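3-keto-5-aminohexanoate cleavage protein (Burkholderia xenovorans LB400, PDB 3E02) is a zinc-dependent enzyme of the beta-keto acid cleavage family, probably cleaving 3-keto-5-aminohexanoate. Local coordinates at the interface of chains A and B. Numbering follows the deposited sequence. Chains: chain A/B, uncharacterized protein DUF849.

Contacts 1 and 2 are two patches of the A-B interface, the centres of their C-alpha atoms about 20 Å apart. They share no residue. In contact 1 the start of helix 152-163 of chain A meets the 3-10 turn 143-145 of chain B; in contact 2 helices 176-187 and 211-225 of chain A meet residues 207-208, 210 and 213 of chain B. Helix 211-225 serves both sides of contact 2. Because the interface is two-fold symmetric, each patch recurs with the chains exchanged, so the pair is clasped at several separated points. The assembly holds four copies; the structure alone does not prove this oligomer biological.

Contact 1: the interface of chains A and B. Residues chain A 151-154; chain B 144-147.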
loop_
_atom_site.group_PDB
_atom_site.type_symbol
_atom_site.label_atom_id
_atom_site.label_comp_id
_atom_site.label_asym_id
_atom_site.label_seq_id
_atom_site.Cartn_x
_atom_site.Cartn_y
_atom_site.Cartn_z
ATOM N N THR A 151 21.024 -17.554 -10.085
ATOM C CA THR A 151 20.293 -18.668 -9.485
ATOM C C THR A 151 20.649 -18.764 -8.007
ATOM O O THR A 151 21.629 -18.153 -7.566
ATOM C CB THR A 151 20.578 -20.006 -10.181
ATOM O OG1 THR A 151 21.932 -20.387 -9.943
ATOM C CG2 THR A 151 20.293 -19.944 -11.687
ATOM N N PHE A 152 19.854 -19.504 -7.234
ATOM C CA PHE A 152 20.171 -19.701 -5.814
ATOM C C PHE A 152 21.576 -20.306 -5.625
ATOM O O PHE A 152 22.308 -19.879 -4.747
ATOM C CB PHE A 152 19.077 -20.503 -5.101
ATOM C CG PHE A 152 17.855 -19.690 -4.817
ATOM C CD1 PHE A 152 16.841 -19.566 -5.760
ATOM C CD2 PHE A 152 17.735 -19.006 -3.616
ATOM C CE1 PHE A 152 15.708 -18.794 -5.492
ATOM C CE2 PHE A 152 16.617 -18.233 -3.338
ATOM C CZ PHE A 152 15.610 -18.120 -4.269
ATOM N N SER A 153 21.955 -21.257 -6.478
ATOM C CA SER A 153 23.318 -21.822 -6.442
ATOM C C SER A 153 24.397 -20.765 -6.742
ATOM O O SER A 153 25.430 -20.711 -6.059
ATOM C CB SER A 153 23.454 -22.989 -7.417
ATOM O OG SER A 153 22.579 -24.037 -7.043
ATOM N N GLN A 154 24.152 -19.933 -7.746
ATOM C CA GLN A 154 25.096 -18.865 -8.132
ATOM C C GLN A 154 25.259 -17.838 -7.012
ATOM O O GLN A 154 26.380 -17.442 -6.688
ATOM C CB GLN A 154 24.672 -18.194 -9.442
ATOM C CG GLN A 154 24.878 -19.088 -10.659
ATOM C CD GLN A 154 24.436 -18.435 -11.952
ATOM O OE1 GLN A 154 23.370 -17.816 -12.034
ATOM N NE2 GLN A 154 25.255 -18.576 -12.984
ATOM N N ARG B 144 17.790 -25.652 -7.539
ATOM C CA ARG B 144 18.610 -24.640 -6.863
ATOM C C ARG B 144 19.361 -23.798 -7.894
ATOM O O ARG B 144 19.617 -22.629 -7.660
ATOM C CB ARG B 144 19.629 -25.271 -5.905
ATOM C CG ARG B 144 19.046 -26.027 -4.740
ATOM C CD ARG B 144 20.130 -26.721 -3.930
ATOM N NE ARG B 144 20.647 -27.923 -4.597
ATOM C CZ ARG B 144 21.782 -28.550 -4.285
ATOM N NH1 ARG B 144 22.561 -28.143 -3.274
ATOM N NH2 ARG B 144 22.141 -29.623 -4.994
ATOM N N ASP B 145 19.711 -24.413 -9.027
ATOM C CA ASP B 145 20.440 -23.745 -10.098
ATOM C C ASP B 145 19.582 -23.615 -11.362
ATOM O O ASP B 145 20.109 -23.660 -12.469
ATOM C CB ASP B 145 21.724 -24.553 -10.375
ATOM C CG ASP B 145 22.732 -23.809 -11.237
ATOM O OD1 ASP B 145 22.762 -22.564 -11.229
ATOM O OD2 ASP B 145 23.480 -24.488 -11.953
ATOM N N PHE B 146 18.276 -23.394 -11.200
ATOM C CA PHE B 146 17.329 -23.354 -12.306
ATOM C C PHE B 146 16.621 -22.013 -12.441
ATOM O O PHE B 146 16.251 -21.406 -11.436
ATOM C CB PHE B 146 16.280 -24.438 -12.105
ATOM C CG PHE B 146 15.192 -24.458 -13.148
ATOM C CD1 PHE B 146 15.460 -24.868 -14.449
ATOM C CD2 PHE B 146 13.890 -24.080 -12.827
ATOM C CE1 PHE B 146 14.444 -24.882 -15.416
ATOM C CE2 PHE B 146 12.880 -24.099 -13.782
ATOM C CZ PHE B 146 13.162 -24.507 -15.080
ATOM N N ILE B 147 16.410 -21.606 -13.696
ATOM C CA ILE B 147 15.656 -20.407 -14.058
ATOM C C ILE B 147 14.516 -20.870 -14.965
ATOM O O ILE B 147 14.762 -21.568 -15.955
ATOM C CB ILE B 147 16.521 -19.389 -14.845
ATOM C CG1 ILE B 147 17.736 -18.934 -14.021
ATOM C CG2 ILE B 147 15.674 -18.160 -15.258
ATOM C CD1 ILE B 147 18.771 -18.159 -14.829
#
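A:Thr151 meets B:Asp145 at a capping box, the motif that closes the N-terminus of helix 152-163 in this beta-keto acid cleavage enzyme. Within chain A the box is reciprocal: the backbone N of A:Gln154 donates to A:Thr151 OG1 at 3.2 Å, while the backbone N of A:Thr151 returns a bond to A:Gln154 OE1 at 3.1 Å, in the amide plane on a lone pair of the carbonyl oxygen. The threonine hydroxyl lies in the crowded position between its own backbone N and carbonyl carbon (chi1 68°). From there OG1 can accept from the helix and still donate across the interface, to the carboxylate oxygen B:Asp145 OD1 at 2.7 Å. That oxygen receives it on the anti lone pair, away from OD2. Threonine suits this place because its other branch is apolar: CG2 lies against B:Ile147 CG1 at 3.6 Å, the two side chains crossing at about a right angle.

B:Asp145 reaches the cap with its CG anti to the backbone N (chi1 -167°), and its CB rests on A:Ser153 CB at 3.8 Å. A carboxylate beside the start of a helix probably gains from the helix dipole, which would favour its charged form. The small side chain of A:Ser153 probably lets the 3-10 turn come close: its hydroxyl OG lies 3.5 Å from B:Asp145 CB. Its backbone N donates to the carbonyl oxygen B:Arg144 O at 3.0 Å from above the carbonyl plane, 47° out of it, not on a lone pair. This gives a first-turn N-H, which has no acceptor within the helix, a partner from the other chain. The neighbouring N-H of A:Phe152 points away from this oxygen.

Contact 2: the interface of chains A and B. Residues chain A 176, 180, 216, 220, 223; chain B 207-208, 210, 213.
A:Tyr180 leans from helix 176-187 towards chain B with its CG anti to the carbonyl carbon (chi1 -69°), which brings its phenol hydroxyl to B:Asp210 and B:Asn213. A:His216 takes the other course: its CG is anti to the backbone N (chi1 -179°), and the imidazole reaches out from helix 211-225 to the same asparagine.

The phenol oxygen is gripped by two residues of chain B. A:Tyr180 OH donates to the carboxylate oxygen B:Asp210 OD2 at 2.5 Å, on the anti lone pair, with OD2 at the ring's edge and in its plane. It also accepts from B:Asn213 ND2 at 2.9 Å. A tyrosine fits here because a hydroxyl can give one bond and take another, and the N-H it accepts from B:Asn213 would probably make it a better donor to the carboxylate.

B:Asn213 uses both ends of its amide, whose plane stands steeply to the phenol ring. Besides meeting the tyrosine, ND2 bonds the backbone oxygen B:Gly208 O at 2.9 Å within its own chain, which, with the tyrosine bond, helps to fix the rotation of the amide and to point OD1 at A:His216. The histidine NE2 donates to B:Asn213 OD1 at 2.7 Å; the bond lies in the carbonyl plane and nearly in the imidazole plane. A:Ile220 CG1 lies over one face of the imidazole, toward its rim, and probably helps to steady it.

B:Gly208 has no side chain to hold it off, so its CA settles over the centre of the A:Tyr180 ring, 3.6 Å from the centroid, in a CH-pi contact. Farther along helix 211-225, the bent chain of A:Arg223 slides past B:Asp210 in the opposite direction; its NH1 forms a weak, long salt bridge with B:Asp210 OD1 at 3.5 Å, the carboxylate standing at the guanidinium's edge with the two planes 72° apart. Beside the polar cluster A:Val176 CG1 rests against B:Ile207 CG1 at 3.7 Å.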
loop_
_atom_site.group_PDB
_atom_site.type_symbol
_atom_site.label_atom_id
_atom_site.label_comp_id
_atom_site.label_asym_id
_atom_site.label_seq_id
_atom_site.Cartn_x
_atom_site.Cartn_y
_atom_site.Cartn_z
ATOM N N VAL A 176 10.231 -7.492 -6.095
ATOM C CA VAL A 176 9.834 -7.901 -4.737
ATOM C C VAL A 176 10.351 -9.306 -4.388
ATOM O O VAL A 176 10.800 -9.528 -3.262
ATOM C CB VAL A 176 8.302 -7.822 -4.540
ATOM C CG1 VAL A 176 7.916 -8.211 -3.103
ATOM C CG2 VAL A 176 7.788 -6.398 -4.904
ATOM N N TYR A 180 12.574 -11.678 -0.945
ATOM C CA TYR A 180 12.330 -13.020 -0.448
ATOM C C TYR A 180 13.522 -13.945 -0.706
ATOM O O TYR A 180 13.835 -14.795 0.138
ATOM C CB TYR A 180 11.036 -13.594 -1.026
ATOM C CG TYR A 180 9.827 -12.873 -0.489
ATOM C CD1 TYR A 180 9.238 -13.259 0.708
ATOM C CD2 TYR A 180 9.279 -11.777 -1.172
ATOM C CE1 TYR A 180 8.106 -12.568 1.218
ATOM C CE2 TYR A 180 8.175 -11.082 -0.670
ATOM C CZ TYR A 180 7.583 -11.491 0.509
ATOM O OH TYR A 180 6.492 -10.803 0.970
ATOM N N HIS A 216 6.293 -0.018 -1.303
ATOM C CA HIS A 216 5.929 -1.419 -1.131
ATOM C C HIS A 216 7.143 -2.272 -0.766
ATOM O O HIS A 216 7.068 -3.066 0.160
ATOM C CB HIS A 216 5.215 -2.000 -2.354
ATOM C CG HIS A 216 4.822 -3.435 -2.179
ATOM N ND1 HIS A 216 3.807 -3.832 -1.332
ATOM C CD2 HIS A 216 5.329 -4.569 -2.717
ATOM C CE1 HIS A 216 3.704 -5.149 -1.365
ATOM N NE2 HIS A 216 4.613 -5.620 -2.204
ATOM N N ILE A 220 7.794 -4.545 2.674
ATOM C CA ILE A 220 8.176 -5.958 2.632
ATOM C C ILE A 220 9.531 -6.182 3.304
ATOM O O ILE A 220 9.667 -7.120 4.100
ATOM C CB ILE A 220 8.153 -6.506 1.179
ATOM C CG1 ILE A 220 6.714 -6.473 0.623
ATOM C CG2 ILE A 220 8.721 -7.921 1.115
ATOM C CD1 ILE A 220 5.646 -7.222 1.460
ATOM N N ARG A 223 9.158 -6.104 6.973
ATOM C CA ARG A 223 8.566 -7.365 7.422
ATOM C C ARG A 223 9.584 -8.500 7.468
ATOM O O ARG A 223 9.594 -9.269 8.419
ATOM C CB ARG A 223 7.384 -7.754 6.529
ATOM C CG ARG A 223 6.868 -9.176 6.718
ATOM C CD ARG A 223 5.467 -9.338 6.185
ATOM N NE ARG A 223 4.533 -8.527 6.971
ATOM C CZ ARG A 223 3.204 -8.584 6.900
ATOM N NH1 ARG A 223 2.575 -9.444 6.081
ATOM N NH2 ARG A 223 2.493 -7.776 7.696
ATOM N N ILE B 207 7.331 -13.859 -5.997
ATOM C CA ILE B 207 6.809 -13.006 -4.926
ATOM C C ILE B 207 6.238 -13.884 -3.788
ATOM O O ILE B 207 5.658 -14.935 -4.037
ATOM C CB ILE B 207 5.813 -11.976 -5.490
ATOM C CG1 ILE B 207 5.662 -10.769 -4.556
ATOM C CG2 ILE B 207 4.467 -12.652 -5.835
ATOM C CD1 ILE B 207 4.936 -9.588 -5.223
ATOM N N GLY B 208 6.482 -13.467 -2.546
ATOM C CA GLY B 208 6.060 -14.213 -1.375
ATOM C C GLY B 208 4.575 -14.182 -1.112
ATOM O O GLY B 208 3.866 -13.270 -1.547
ATOM N N ASP B 210 2.537 -13.088 1.106
ATOM C CA ASP B 210 2.126 -12.086 2.092
ATOM C C ASP B 210 0.957 -11.338 1.422
ATOM O O ASP B 210 1.095 -10.915 0.266
ATOM C CB ASP B 210 3.254 -11.124 2.444
ATOM C CG ASP B 210 4.289 -11.753 3.387
ATOM O OD1 ASP B 210 3.897 -12.211 4.473
ATOM O OD2 ASP B 210 5.494 -11.762 3.060
ATOM N N ASN B 213 1.207 -8.262 -0.937
ATOM C CA ASN B 213 1.664 -8.488 -2.317
ATOM C C ASN B 213 0.516 -8.628 -3.316
ATOM O O ASN B 213 0.646 -8.163 -4.441
ATOM C CB ASN B 213 2.627 -9.696 -2.394
ATOM C CG ASN B 213 3.944 -9.436 -1.672
ATOM O OD1 ASN B 213 4.438 -8.305 -1.654
ATOM N ND2 ASN B 213 4.532 -10.486 -1.090
#